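ATP/GTP-binding site-containing protein A (Brucella abortus, PDB 6NTR) functions in the periplasm to maintain cell envelope integrity, and is built on a curled, largely antiparallel beta-barrel-like fold. Local coordinates at residues 159-170 against 185-195; 92-100 against 107-115. All coordinates share one frame; numbering follows the deposited sequence.

Both contacts pair neighbouring antiparallel strands of the barrel-like fold, but they lie on opposite sides of the chain's centre, with their own centres about 30 Å apart. Contact 1 (159-170 with 185-195) is the more deeply set: Val163, Ile192 and Trp188 pack against helix 126-138, and its strands are connected by a segment that includes helix 174-179. Contact 2 (92-100 with 107-115) is a local hairpin farther out, its centre about 19 Å from that of the chain, against about 13 Å for contact 1; here a charged face of glutamate, arginine and lysine backs a small apolar one. A register shift breaks each ladder, through a loop in contact 1 and a classic bulge in contact 2.

Contact 1 of 2, residues 159-170 against 185-195; sequences VATTVVVGKQQA and DQVWPVTIAYF
Three reciprocal pairs of backbone hydrogen bonds, at Ala160-Phe195, Thr162-Ala193 and Val164-Thr191, make strands 159-165 and 187-195 a regular antiparallel ladder. Gly166 N to Pro189 O (3.2 Å) ends it; Pro189, lacking an N-H, can return no bond. After a loop the register slips by one, and Gln169 and Val187 pair alone through two further bonds.

The apolar contacts lie mostly on the face of Thr161, Val163 and Val165, where beta-branched residues suit an extended backbone. Val163 CG1 meets Val190 CG1 at 3.9 Å, and Val165 CG1 reaches Trp188 CB at the same distance. Thr161 uses its two branches differently: CG2 sits over one face of the Tyr194 ring in a CH-pi contact, 4.3 Å from the centroid, while OG1 turns to His129. On the other face Thr162 OG1 approaches Phe195 CE2 at 3.8 Å.

In the loop, Gln168 runs alongside Trp188. Its CG stands beside the backbone N (chi1 -62°) and the chain beyond is extended, which brings CG to 3.4 Å from Trp188 CD1, with the amide plane 74° from the indole.

Strand 143-148 hydrogen-bonds to the other edge of 159-165, and strand 207-214 flanks 187-195. Helix 126-138 packs against the buried face, Leu133 touching both Val163 and Ile192, and Ala137 meeting Trp188.

Contact 2 of 2, residues 92-100 against 107-115; sequences VKEVRGDAK and VVKLSKPKE
Ala99 and Val108 meet on the buried face of this hairpin, CB of the alanine 4.0 Å from CG2 of the valine. The valine's CG1 lies anti to the backbone N (chi1 179°) and CG2 beside it; this sets CG2 against Ala99 CB and leaves CG1 near Asp98 O. Phe149 touches both residues, and a small alanine suits this close approach. Next along the same face, Leu110 extends CD2 over the backbone of Gly97, 3.6 Å from its CA. The strands come very close here, with the CA atoms of Gly97 and Leu110 3.7 Å apart, and glycine, without a side chain, suits the approach. Leu110 also touches Phe81 of strand 78-87.

The opposite face is looser and largely charged, as suits long polar chains at the surface. Glu94, extended beyond CG, is shared by Arg96 and Lys112, with Lys84 of strand 78-87 as a weak, long third partner. Its OE2 accepts from Arg96 NH2 at 2.7 Å, in the guanidinium plane, whereas OE1 has a long salt bridge to Lys112 NZ at 3.8 Å. The aliphatic part of the lysine comes nearer, its CD 3.4 Å from OE1. Lys109 and Lys100 both lead their ends away from the partner strand.

Along the strand, between Arg96 and Gly97, the register shifts by one residue. Arg96 O receives Ser111 N at 2.7 Å, in a bond bent to 141°. It also receives Lys112 N at 3.1 Å, more nearly straight. A cis peptide bond to Pro113 follows directly on Lys112. Ser111 and Lys112 both face Arg96, forming a classic beta bulge in an antiparallel hairpin of the barrel-like fold.

Contact 1 of 2, residues 159-170 against 185-195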
loop_
_atom_site.group_PDB
_atom_site.type_symbol
_atom_site.label_atom_id
_atom_site.label_comp_id
_atom_site.label_asym_id
_atom_site.label_seq_id
_atom_site.Cartn_x
_atom_site.Cartn_y
_atom_site.Cartn_z
ATOM N N VAL A 159 1.211 -11.380 -6.171
ATOM C CA VAL A 159 1.087 -11.685 -4.759
ATOM C C VAL A 159 -0.338 -12.101 -4.475
ATOM O O VAL A 159 -1.285 -11.462 -4.945
ATOM C CB VAL A 159 1.480 -10.494 -3.873
ATOM C CG1 VAL A 159 2.959 -10.284 -3.938
ATOM C CG2 VAL A 159 0.711 -9.247 -4.263
ATOM N N ALA A 160 -0.485 -13.161 -3.691
ATOM C CA ALA A 160 -1.779 -13.582 -3.193
ATOM C C ALA A 160 -2.118 -12.761 -1.955
ATOM O O ALA A 160 -1.293 -12.650 -1.043
ATOM C CB ALA A 160 -1.748 -15.070 -2.855
ATOM N N THR A 161 -3.304 -12.177 -1.939
ATOM C CA THR A 161 -3.748 -11.383 -0.813
ATOM C C THR A 161 -5.072 -11.902 -0.243
ATOM O O THR A 161 -6.021 -12.104 -0.971
ATOM C CB THR A 161 -3.871 -9.895 -1.185
ATOM O OG1 THR A 161 -5.060 -9.673 -1.941
ATOM C CG2 THR A 161 -2.686 -9.454 -2.001
ATOM N N THR A 162 -5.126 -12.100 1.065
ATOM C CA THR A 162 -6.330 -12.572 1.727
ATOM C C THR A 162 -6.895 -11.394 2.453
ATOM O O THR A 162 -6.203 -10.775 3.222
ATOM C CB THR A 162 -6.015 -13.634 2.776
ATOM O OG1 THR A 162 -5.516 -14.793 2.132
ATOM C CG2 THR A 162 -7.240 -14.007 3.542
ATOM N N VAL A 163 -8.154 -11.091 2.219
ATOM C CA VAL A 163 -8.776 -9.959 2.854
ATOM C C VAL A 163 -9.767 -10.379 3.923
ATOM O O VAL A 163 -10.571 -11.243 3.688
ATOM C CB VAL A 163 -9.527 -9.118 1.816
ATOM C CG1 VAL A 163 -10.150 -7.906 2.452
ATOM C CG2 VAL A 163 -8.617 -8.718 0.674
ATOM N N VAL A 164 -9.692 -9.772 5.097
ATOM C CA VAL A 164 -10.614 -10.037 6.178
ATOM C C VAL A 164 -11.244 -8.705 6.555
ATOM O O VAL A 164 -10.542 -7.768 6.870
ATOM C CB VAL A 164 -9.915 -10.663 7.393
ATOM C CG1 VAL A 164 -10.878 -10.809 8.552
ATOM C CG2 VAL A 164 -9.311 -12.001 7.035
ATOM N N VAL A 165 -12.570 -8.632 6.534
ATOM C CA VAL A 165 -13.301 -7.409 6.840
ATOM C C VAL A 165 -14.132 -7.612 8.105
ATOM O O VAL A 165 -14.638 -8.708 8.360
ATOM C CB VAL A 165 -14.193 -7.013 5.642
ATOM C CG1 VAL A 165 -14.734 -5.625 5.796
ATOM C CG2 VAL A 165 -13.426 -7.148 4.358
ATOM N N GLY A 166 -14.267 -6.544 8.899
ATOM C CA GLY A 166 -15.068 -6.537 10.098
ATOM C C GLY A 166 -16.311 -5.678 9.964
ATOM O O GLY A 166 -16.774 -5.371 8.861
ATOM N N LYS A 167 -16.899 -5.333 11.098
ATOM C CA LYS A 167 -18.117 -4.543 11.104
ATOM C C LYS A 167 -17.889 -3.054 10.964
ATOM O O LYS A 167 -16.906 -2.529 11.443
ATOM C CB LYS A 167 -18.958 -4.846 12.344
ATOM C CG LYS A 167 -18.405 -4.308 13.642
ATOM C CD LYS A 167 -19.309 -4.637 14.815
ATOM C CE LYS A 167 -18.710 -5.743 15.668
ATOM N NZ LYS A 167 -17.936 -5.230 16.829
ATOM N N GLN A 168 -18.809 -2.372 10.307
ATOM C CA GLN A 168 -18.674 -0.946 10.143
ATOM C C GLN A 168 -18.744 -0.272 11.490
ATOM O O GLN A 168 -19.602 -0.572 12.287
ATOM C CB GLN A 168 -19.774 -0.411 9.243
ATOM C CG GLN A 168 -19.749 -0.986 7.842
ATOM C CD GLN A 168 -20.960 -0.591 7.035
ATOM O OE1 GLN A 168 -21.481 0.505 7.186
ATOM N NE2 GLN A 168 -21.426 -1.494 6.180
ATOM N N GLN A 169 -17.829 0.643 11.735
ATOM C CA GLN A 169 -17.777 1.373 12.976
ATOM C C GLN A 169 -17.441 2.819 12.695
ATOM O O GLN A 169 -16.874 3.123 11.674
ATOM C CB GLN A 169 -16.702 0.782 13.880
ATOM C CG GLN A 169 -15.287 0.917 13.347
ATOM C CD GLN A 169 -14.300 1.392 14.386
ATOM O OE1 GLN A 169 -14.134 2.584 14.599
ATOM N NE2 GLN A 169 -13.640 0.458 15.038
ATOM N N ALA A 170 -17.848 3.710 13.576
ATOM C CA ALA A 170 -17.534 5.107 13.424
ATOM C C ALA A 170 -17.130 5.644 14.774
ATOM O O ALA A 170 -17.867 6.409 15.372
ATOM C CB ALA A 170 -18.728 5.863 12.886
ATOM N N ASP A 185 -18.208 9.466 8.853
ATOM C CA ASP A 185 -18.589 8.372 7.972
ATOM C C ASP A 185 -18.099 7.038 8.540
ATOM O O ASP A 185 -17.175 6.985 9.353
ATOM C CB ASP A 185 -18.014 8.608 6.567
ATOM C CG ASP A 185 -18.462 9.941 5.959
ATOM O OD1 ASP A 185 -19.424 10.553 6.473
ATOM O OD2 ASP A 185 -17.838 10.394 4.974
ATOM N N GLN A 186 -18.752 5.962 8.128
ATOM C CA GLN A 186 -18.419 4.622 8.579
ATOM C C GLN A 186 -17.134 4.101 7.967
ATOM O O GLN A 186 -16.768 4.500 6.891
ATOM C CB GLN A 186 -19.550 3.659 8.239
ATOM C CG GLN A 186 -20.836 3.886 8.999
ATOM C CD GLN A 186 -20.790 3.341 10.402
ATOM O OE1 GLN A 186 -20.216 2.296 10.651
ATOM N NE2 GLN A 186 -21.405 4.047 11.325
ATOM N N VAL A 187 -16.475 3.189 8.661
ATOM C CA VAL A 187 -15.264 2.574 8.166
ATOM C C VAL A 187 -15.368 1.078 8.344
ATOM O O VAL A 187 -16.200 0.600 9.086
ATOM C CB VAL A 187 -14.007 3.044 8.907
ATOM C CG1 VAL A 187 -13.881 4.552 8.867
ATOM C CG2 VAL A 187 -13.999 2.530 10.331
ATOM N N TRP A 188 -14.554 0.343 7.611
ATOM C CA TRP A 188 -14.508 -1.092 7.738
ATOM C C TRP A 188 -13.131 -1.441 8.229
ATOM O O TRP A 188 -12.160 -0.938 7.699
ATOM C CB TRP A 188 -14.653 -1.764 6.386
ATOM C CG TRP A 188 -15.990 -1.733 5.797
ATOM C CD1 TRP A 188 -17.082 -2.417 6.213
ATOM C CD2 TRP A 188 -16.386 -1.011 4.640
ATOM N NE1 TRP A 188 -18.140 -2.153 5.405
ATOM C CE2 TRP A 188 -17.739 -1.290 4.424
ATOM C CE3 TRP A 188 -15.730 -0.151 3.767
ATOM C CZ2 TRP A 188 -18.448 -0.736 3.374
ATOM C CZ3 TRP A 188 -16.427 0.391 2.737
ATOM C CH2 TRP A 188 -17.773 0.102 2.542
ATOM N N PRO A 189 -13.031 -2.259 9.277
ATOM C CA PRO A 189 -11.677 -2.649 9.644
ATOM C C PRO A 189 -11.232 -3.608 8.567
ATOM O O PRO A 189 -12.011 -4.458 8.192
ATOM C CB PRO A 189 -11.868 -3.367 10.968
ATOM C CG PRO A 189 -13.162 -2.864 11.496
ATOM C CD PRO A 189 -14.015 -2.657 10.291
ATOM N N VAL A 190 -10.010 -3.480 8.072
ATOM C CA VAL A 190 -9.552 -4.362 7.012
ATOM C C VAL A 190 -8.159 -4.846 7.351
ATOM O O VAL A 190 -7.299 -4.055 7.754
ATOM C CB VAL A 190 -9.572 -3.678 5.638
ATOM C CG1 VAL A 190 -9.397 -4.710 4.568
ATOM C CG2 VAL A 190 -10.862 -2.936 5.432
ATOM N N THR A 191 -7.956 -6.150 7.215
ATOM C CA THR A 191 -6.658 -6.790 7.328
ATOM C C THR A 191 -6.357 -7.444 5.988
ATOM O O THR A 191 -7.158 -8.231 5.485
ATOM C CB THR A 191 -6.646 -7.821 8.464
ATOM O OG1 THR A 191 -6.879 -7.167 9.717
ATOM C CG2 THR A 191 -5.320 -8.539 8.532
ATOM N N ILE A 192 -5.222 -7.101 5.398
ATOM C CA ILE A 192 -4.764 -7.743 4.175
ATOM C C ILE A 192 -3.465 -8.462 4.494
ATOM O O ILE A 192 -2.507 -7.836 4.963
ATOM C CB ILE A 192 -4.586 -6.731 3.036
ATOM C CG1 ILE A 192 -5.896 -5.971 2.826
ATOM C CG2 ILE A 192 -4.183 -7.434 1.777
ATOM C CD1 ILE A 192 -5.944 -5.142 1.574
ATOM N N ALA A 193 -3.444 -9.778 4.283
ATOM C CA ALA A 193 -2.243 -10.581 4.455
ATOM C C ALA A 193 -1.718 -10.976 3.087
ATOM O O ALA A 193 -2.487 -11.426 2.234
ATOM C CB ALA A 193 -2.510 -11.826 5.296
ATOM N N TYR A 194 -0.414 -10.807 2.891
ATOM C CA TYR A 194 0.224 -10.955 1.595
ATOM C C TYR A 194 1.037 -12.236 1.606
ATOM O O TYR A 194 1.856 -12.449 2.502
ATOM C CB TYR A 194 1.118 -9.746 1.292
ATOM C CG TYR A 194 0.409 -8.431 0.942
ATOM C CD1 TYR A 194 -0.301 -7.723 1.893
ATOM C CD2 TYR A 194 0.527 -7.866 -0.324
ATOM C CE1 TYR A 194 -0.915 -6.529 1.587
ATOM C CE2 TYR A 194 -0.082 -6.661 -0.634
ATOM C CZ TYR A 194 -0.801 -6.001 0.329
ATOM O OH TYR A 194 -1.411 -4.804 0.036
ATOM N N PHE A 195 0.770 -13.079 0.628
ATOM C CA PHE A 195 1.413 -14.363 0.531
ATOM C C PHE A 195 2.016 -14.578 -0.824
ATOM O O PHE A 195 1.475 -14.170 -1.836
ATOM C CB PHE A 195 0.388 -15.501 0.755
ATOM C CG PHE A 195 -0.234 -15.514 2.112
ATOM C CD1 PHE A 195 0.418 -16.069 3.172
ATOM C CD2 PHE A 195 -1.472 -14.981 2.315
ATOM C CE1 PHE A 195 -0.143 -16.077 4.417
ATOM C CE2 PHE A 195 -2.041 -14.982 3.557
ATOM C CZ PHE A 195 -1.373 -15.527 4.612
#

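Contact 2 of 2, residues 92-100 against 107-115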
loop_
_atom_site.group_PDB
_atom_site.type_symbol
_atom_site.label_atom_id
_atom_site.label_comp_id
_atom_site.label_asym_id
_atom_site.label_seq_id
_atom_site.Cartn_x
_atom_site.Cartn_y
_atom_site.Cartn_z
ATOM N N VAL A 92 19.950 4.129 -3.812
ATOM C CA VAL A 92 20.508 2.797 -3.819
ATOM C C VAL A 92 19.697 1.833 -4.642
ATOM O O VAL A 92 20.170 0.765 -4.994
ATOM C CB VAL A 92 20.646 2.236 -2.402
ATOM C CG1 VAL A 92 19.282 2.020 -1.779
ATOM C CG2 VAL A 92 21.419 0.937 -2.439
ATOM N N LYS A 93 18.460 2.199 -4.922
ATOM C CA LYS A 93 17.632 1.344 -5.736
ATOM C C LYS A 93 16.616 2.102 -6.560
ATOM O O LYS A 93 15.991 3.018 -6.083
ATOM C CB LYS A 93 16.925 0.317 -4.846
ATOM C CG LYS A 93 17.028 -1.114 -5.327
ATOM C CD LYS A 93 16.818 -2.080 -4.173
ATOM C CE LYS A 93 16.416 -3.470 -4.648
ATOM N NZ LYS A 93 17.217 -4.552 -4.009
ATOM N N GLU A 94 16.435 1.683 -7.796
ATOM C CA GLU A 94 15.450 2.285 -8.661
ATOM C C GLU A 94 14.770 1.171 -9.414
ATOM O O GLU A 94 15.429 0.327 -9.986
ATOM C CB GLU A 94 16.109 3.264 -9.626
ATOM C CG GLU A 94 15.170 3.893 -10.637
ATOM C CD GLU A 94 15.838 4.987 -11.457
ATOM O OE1 GLU A 94 17.060 4.913 -11.691
ATOM O OE2 GLU A 94 15.127 5.918 -11.857
ATOM N N VAL A 95 13.449 1.169 -9.407
ATOM C CA VAL A 95 12.677 0.169 -10.126
ATOM C C VAL A 95 11.719 0.970 -10.958
ATOM O O VAL A 95 11.093 1.892 -10.474
ATOM C CB VAL A 95 11.953 -0.837 -9.222
ATOM C CG1 VAL A 95 11.124 -1.770 -10.073
ATOM C CG2 VAL A 95 12.957 -1.640 -8.426
ATOM N N ARG A 96 11.623 0.611 -12.221
ATOM C CA ARG A 96 10.819 1.357 -13.169
ATOM C C ARG A 96 10.407 0.405 -14.270
ATOM O O ARG A 96 11.255 -0.285 -14.833
ATOM C CB ARG A 96 11.617 2.530 -13.742
ATOM C CG ARG A 96 10.813 3.553 -14.563
ATOM C CD ARG A 96 11.782 4.392 -15.381
ATOM N NE ARG A 96 12.639 5.203 -14.534
ATOM C CZ ARG A 96 12.374 6.453 -14.171
ATOM N NH1 ARG A 96 11.316 7.100 -14.655
ATOM N NH2 ARG A 96 13.223 7.080 -13.368
ATOM N N GLY A 97 9.121 0.367 -14.585
ATOM C CA GLY A 97 8.696 -0.476 -15.681
ATOM C C GLY A 97 7.236 -0.296 -16.024
ATOM O O GLY A 97 6.596 0.694 -15.662
ATOM N N ASP A 98 6.729 -1.274 -16.763
ATOM C CA ASP A 98 5.346 -1.291 -17.188
ATOM C C ASP A 98 4.771 -2.691 -17.065
ATOM O O ASP A 98 5.495 -3.688 -17.066
ATOM C CB ASP A 98 5.199 -0.813 -18.623
ATOM C CG ASP A 98 3.769 -0.483 -18.963
ATOM O OD1 ASP A 98 3.277 0.543 -18.449
ATOM O OD2 ASP A 98 3.123 -1.263 -19.704
ATOM N N ALA A 99 3.447 -2.752 -16.971
ATOM C CA ALA A 99 2.741 -4.021 -17.033
ATOM C C ALA A 99 1.397 -3.812 -17.717
ATOM O O ALA A 99 0.780 -2.750 -17.597
ATOM C CB ALA A 99 2.537 -4.621 -15.644
ATOM N N LYS A 100 0.933 -4.820 -18.438
ATOM C CA LYS A 100 -0.343 -4.715 -19.126
ATOM C C LYS A 100 -1.176 -5.962 -18.936
ATOM O O LYS A 100 -0.643 -7.055 -18.803
ATOM C CB LYS A 100 -0.120 -4.499 -20.621
ATOM C CG LYS A 100 -1.372 -4.145 -21.401
ATOM C CD LYS A 100 -1.145 -4.296 -22.895
ATOM C CE LYS A 100 -2.442 -4.239 -23.685
ATOM N NZ LYS A 100 -3.528 -3.535 -22.958
ATOM N N VAL A 107 2.107 -9.263 -18.633
ATOM C CA VAL A 107 3.404 -9.006 -19.244
ATOM C C VAL A 107 3.999 -7.751 -18.611
ATOM O O VAL A 107 3.403 -6.668 -18.654
ATOM C CB VAL A 107 3.284 -8.874 -20.769
ATOM C CG1 VAL A 107 2.126 -7.967 -21.141
ATOM C CG2 VAL A 107 4.580 -8.349 -21.354
ATOM N N VAL A 108 5.168 -7.906 -18.002
ATOM C CA VAL A 108 5.818 -6.848 -17.244
ATOM C C VAL A 108 7.062 -6.411 -17.997
ATOM O O VAL A 108 7.996 -7.202 -18.173
ATOM C CB VAL A 108 6.184 -7.314 -15.830
ATOM C CG1 VAL A 108 6.881 -6.203 -15.086
ATOM C CG2 VAL A 108 4.946 -7.753 -15.089
ATOM N N LYS A 109 7.090 -5.150 -18.414
ATOM C CA LYS A 109 8.215 -4.586 -19.145
ATOM C C LYS A 109 8.924 -3.573 -18.262
ATOM O O LYS A 109 8.346 -2.536 -17.929
ATOM C CB LYS A 109 7.739 -3.935 -20.437
ATOM C CG LYS A 109 7.387 -4.942 -21.503
ATOM C CD LYS A 109 6.389 -4.377 -22.485
ATOM C CE LYS A 109 6.818 -4.656 -23.921
ATOM N NZ LYS A 109 8.252 -4.342 -24.191
ATOM N N LEU A 110 10.174 -3.868 -17.906
ATOM C CA LEU A 110 10.951 -3.085 -16.949
ATOM C C LEU A 110 12.076 -2.319 -17.635
ATOM O O LEU A 110 12.838 -2.890 -18.418
ATOM C CB LEU A 110 11.550 -3.979 -15.868
ATOM C CG LEU A 110 10.557 -4.629 -14.922
ATOM C CD1 LEU A 110 11.312 -5.558 -14.014
ATOM C CD2 LEU A 110 9.829 -3.580 -14.134
ATOM N N SER A 111 12.199 -1.039 -17.297
ATOM C CA SER A 111 13.256 -0.169 -17.791
ATOM C C SER A 111 14.493 -0.223 -16.902
ATOM O O SER A 111 15.622 -0.174 -17.402
ATOM C CB SER A 111 12.738 1.268 -17.873
ATOM O OG SER A 111 11.393 1.312 -18.327
ATOM N N LYS A 112 14.303 -0.323 -15.591
ATOM C CA LYS A 112 15.389 -0.349 -14.626
ATOM C C LYS A 112 15.005 -1.272 -13.485
ATOM O O LYS A 112 13.825 -1.362 -13.134
ATOM C CB LYS A 112 15.712 1.052 -14.085
ATOM C CG LYS A 112 16.657 1.823 -14.990
ATOM C CD LYS A 112 17.622 2.688 -14.188
ATOM C CE LYS A 112 18.647 3.344 -15.112
ATOM N NZ LYS A 112 19.648 4.175 -14.386
ATOM N N PRO A 113 15.979 -1.954 -12.867
ATOM C CA PRO A 113 17.438 -1.811 -13.004
ATOM C C PRO A 113 18.012 -2.288 -14.354
ATOM O O PRO A 113 18.824 -1.579 -14.963
ATOM C CB PRO A 113 17.972 -2.673 -11.853
ATOM C CG PRO A 113 16.938 -3.680 -11.618
ATOM C CD PRO A 113 15.616 -3.066 -11.976
ATOM N N LYS A 114 17.592 -3.471 -14.796
ATOM C CA LYS A 114 17.920 -4.028 -16.100
ATOM C C LYS A 114 16.707 -3.925 -17.013
ATOM O O LYS A 114 15.586 -3.664 -16.573
ATOM C CB LYS A 114 18.364 -5.492 -15.979
ATOM C CG LYS A 114 19.568 -5.727 -15.074
ATOM C CD LYS A 114 20.005 -7.193 -15.081
ATOM C CE LYS A 114 21.529 -7.351 -14.983
ATOM N NZ LYS A 114 22.060 -7.336 -13.585
ATOM N N GLU A 115 16.932 -4.147 -18.302
ATOM C CA GLU A 115 15.863 -4.068 -19.290
ATOM C C GLU A 115 15.313 -5.473 -19.528
ATOM O O GLU A 115 15.967 -6.289 -20.185
ATOM C CB GLU A 115 16.386 -3.451 -20.583
ATOM C CG GLU A 115 15.741 -2.134 -20.936
ATOM C CD GLU A 115 16.181 -1.635 -22.283
ATOM O OE1 GLU A 115 17.398 -1.436 -22.478
ATOM O OE2 GLU A 115 15.310 -1.462 -23.158
#